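Long-range contact in sigma-c capsid protein (Avian reovirus, PDB 2JJL), which attaches the virus to its host cell as a homotrimeric capsid fibre, here represented by its C-terminal part, and induces apoptosis of the cell: residues D97-T102 / G120-T125. Residues are numbered along the deposited sequence; the frame is centred on the assembly and turned at random.
Sequences DTIDMT and GNLTVT. With ZN (zinc ion), chain F.
Asp97 reaches across to Thr123 with one carboxylate oxygen and holds a zinc ion with the other. Its OD2 accepts the backbone N-H of Thr123 through the anti lone pair, at 2.7 Å from Thr123 N and with a nearly straight angle of 169°. Asp97 OD1 lies 2.0 Å from the zinc ion and also receives a weak hydrogen bond from Thr98 N. With CG anti to the backbone N (chi1 -162°), the carboxylate is carried from the end of the loop toward the backbone of Leu122 and Thr123. A short acid suits this place because its two oxygens can serve a metal and a main-chain donor at once; the zinc would be expected to draw charge away from the group.

On the side of Asp97 away from the zinc, Leu122 brings CD1 to 3.7 Å from Asp97 CB, covering the aliphatic root of the acid. Ile99 and Leu122 cross at about a right angle, with Ile99 CD1 4.0 Å from Leu122 CB. The long branch of Ile99 ends at the backbone of Gly120, its CD1 3.8 Å from Gly120 O. Both branched side chains are buried, as their apolar character suits. At the backbone angles of Gly120 a CB would press against the carbonyl O of the preceding residue, so the lack of a side chain suits it.

No direct backbone hydrogen bond joins strands 98-102 and 121-124, whose directions differ by 150°. Instead a water donates to both Thr98 O and Asn121 O, the latter at 2.6 Å.

Thr123 OG1 is hydrogen-bonded to Asn199, and Leu122 packs on Ile200, tying strand 121-124 to strand 198-210, with which it pairs. Strand 98-108 pairs with 81-93 and 111-119, and 121-124 follows 111-119 directly. The contact thus joins the start of 98-108 to 121-124 without pairing them, within the antiparallel beta-sheet of the C-terminal domain.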
loop_
_atom_site.group_PDB
_atom_site.type_symbol
_atom_site.label_atom_id
_atom_site.label_comp_id
_atom_site.label_asym_id
_atom_site.label_seq_id
_atom_site.Cartn_x
_atom_site.Cartn_y
_atom_site.Cartn_z
ATOM N N ASP A 97 23.849 32.267 -3.188
ATOM C CA ASP A 97 22.630 32.987 -3.537
ATOM C C ASP A 97 21.362 32.236 -3.060
ATOM O O ASP A 97 21.419 31.095 -2.543
ATOM C CB ASP A 97 22.672 33.166 -5.062
ATOM C CG ASP A 97 21.754 34.244 -5.587
ATOM O OD1 ASP A 97 21.138 34.988 -4.819
ATOM O OD2 ASP A 97 21.674 34.356 -6.822
ATOM N N THR A 98 20.208 32.865 -3.239
ATOM C CA THR A 98 18.939 32.193 -2.993
ATOM C C THR A 98 18.060 32.357 -4.222
ATOM O O THR A 98 18.335 33.224 -5.056
ATOM C CB THR A 98 18.220 32.801 -1.805
ATOM O OG1 THR A 98 17.932 34.183 -2.095
ATOM C CG2 THR A 98 19.102 32.715 -0.561
ATOM N N ILE A 99 17.005 31.541 -4.335
ATOM C CA ILE A 99 16.067 31.674 -5.439
ATOM C C ILE A 99 14.679 31.216 -5.032
ATOM O O ILE A 99 14.543 30.165 -4.403
ATOM C CB ILE A 99 16.548 30.928 -6.720
ATOM C CG1 ILE A 99 15.614 31.234 -7.910
ATOM C CG2 ILE A 99 16.633 29.410 -6.483
ATOM C CD1 ILE A 99 16.248 30.984 -9.264
ATOM N N ASP A 100 13.668 32.018 -5.371
ATOM C CA ASP A 100 12.268 31.709 -5.082
ATOM C C ASP A 100 11.730 30.675 -6.062
ATOM O O ASP A 100 11.833 30.851 -7.255
ATOM C CB ASP A 100 11.396 32.976 -5.158
ATOM C CG ASP A 100 11.639 33.961 -3.992
ATOM O OD1 ASP A 100 12.235 33.590 -2.946
ATOM O OD2 ASP A 100 11.197 35.123 -4.131
ATOM N N MET A 101 11.138 29.608 -5.543
ATOM C CA MET A 101 10.543 28.563 -6.362
ATOM C C MET A 101 9.050 28.570 -6.142
ATOM O O MET A 101 8.593 28.568 -5.009
ATOM C CB MET A 101 11.091 27.179 -5.982
ATOM C CG MET A 101 12.648 27.080 -6.028
ATOM S SD MET A 101 13.364 27.359 -7.649
ATOM C CE MET A 101 12.721 25.967 -8.569
ATOM N N THR A 102 8.287 28.595 -7.227
ATOM C CA THR A 102 6.834 28.395 -7.153
ATOM C C THR A 102 6.661 26.883 -7.205
ATOM O O THR A 102 7.118 26.254 -8.157
ATOM C CB THR A 102 6.147 29.071 -8.352
ATOM O OG1 THR A 102 6.301 30.483 -8.219
ATOM C CG2 THR A 102 4.655 28.722 -8.442
ATOM N N GLY A 120 13.342 34.426 -11.130
ATOM C CA GLY A 120 14.596 35.127 -10.860
ATOM C C GLY A 120 15.800 34.366 -11.380
ATOM O O GLY A 120 15.665 33.404 -12.119
ATOM N N ASN A 121 16.971 34.813 -10.984
ATOM C CA ASN A 121 18.209 34.223 -11.423
ATOM C C ASN A 121 18.925 33.676 -10.190
ATOM O O ASN A 121 18.748 34.198 -9.092
ATOM C CB ASN A 121 19.077 35.255 -12.170
ATOM C CG ASN A 121 19.639 36.321 -11.248
ATOM O OD1 ASN A 121 18.967 37.283 -10.921
ATOM N ND2 ASN A 121 20.855 36.125 -10.795
ATOM N N LEU A 122 19.678 32.594 -10.367
ATOM C CA LEU A 122 20.520 32.113 -9.294
ATOM C C LEU A 122 21.965 32.309 -9.747
ATOM O O LEU A 122 22.342 31.882 -10.837
ATOM C CB LEU A 122 20.225 30.644 -9.007
ATOM C CG LEU A 122 21.037 29.962 -7.904
ATOM C CD1 LEU A 122 20.591 30.455 -6.532
ATOM C CD2 LEU A 122 20.943 28.415 -8.033
ATOM N N THR A 123 22.755 32.997 -8.928
ATOM C CA THR A 123 24.181 33.189 -9.221
ATOM C C THR A 123 24.957 31.956 -8.734
ATOM O O THR A 123 24.856 31.562 -7.575
ATOM C CB THR A 123 24.717 34.517 -8.608
ATOM O OG1 THR A 123 23.888 35.608 -9.062
ATOM C CG2 THR A 123 26.198 34.778 -9.021
ATOM N N VAL A 124 25.673 31.337 -9.658
ATOM C CA VAL A 124 26.530 30.165 -9.400
ATOM C C VAL A 124 27.995 30.559 -9.686
ATOM O O VAL A 124 28.251 31.483 -10.483
ATOM C CB VAL A 124 26.091 28.907 -10.239
ATOM C CG1 VAL A 124 24.651 28.508 -9.913
ATOM C CG2 VAL A 124 26.239 29.151 -11.721
ATOM N N THR A 125 28.929 29.875 -9.013
ATOM C CA THR A 125 30.370 30.171 -9.075
ATOM C C THR A 125 31.225 28.963 -9.481
ATOM O O THR A 125 32.440 29.082 -9.661
ATOM C CB THR A 125 30.889 30.675 -7.728
ATOM O OG1 THR A 125 30.470 29.769 -6.697
ATOM C CG2 THR A 125 30.320 32.049 -7.425
HETATM ZN ZN ZN F . 20.016 36.450 -5.627
HETATM O O HOH W 1 17.027 34.796 -7.226
#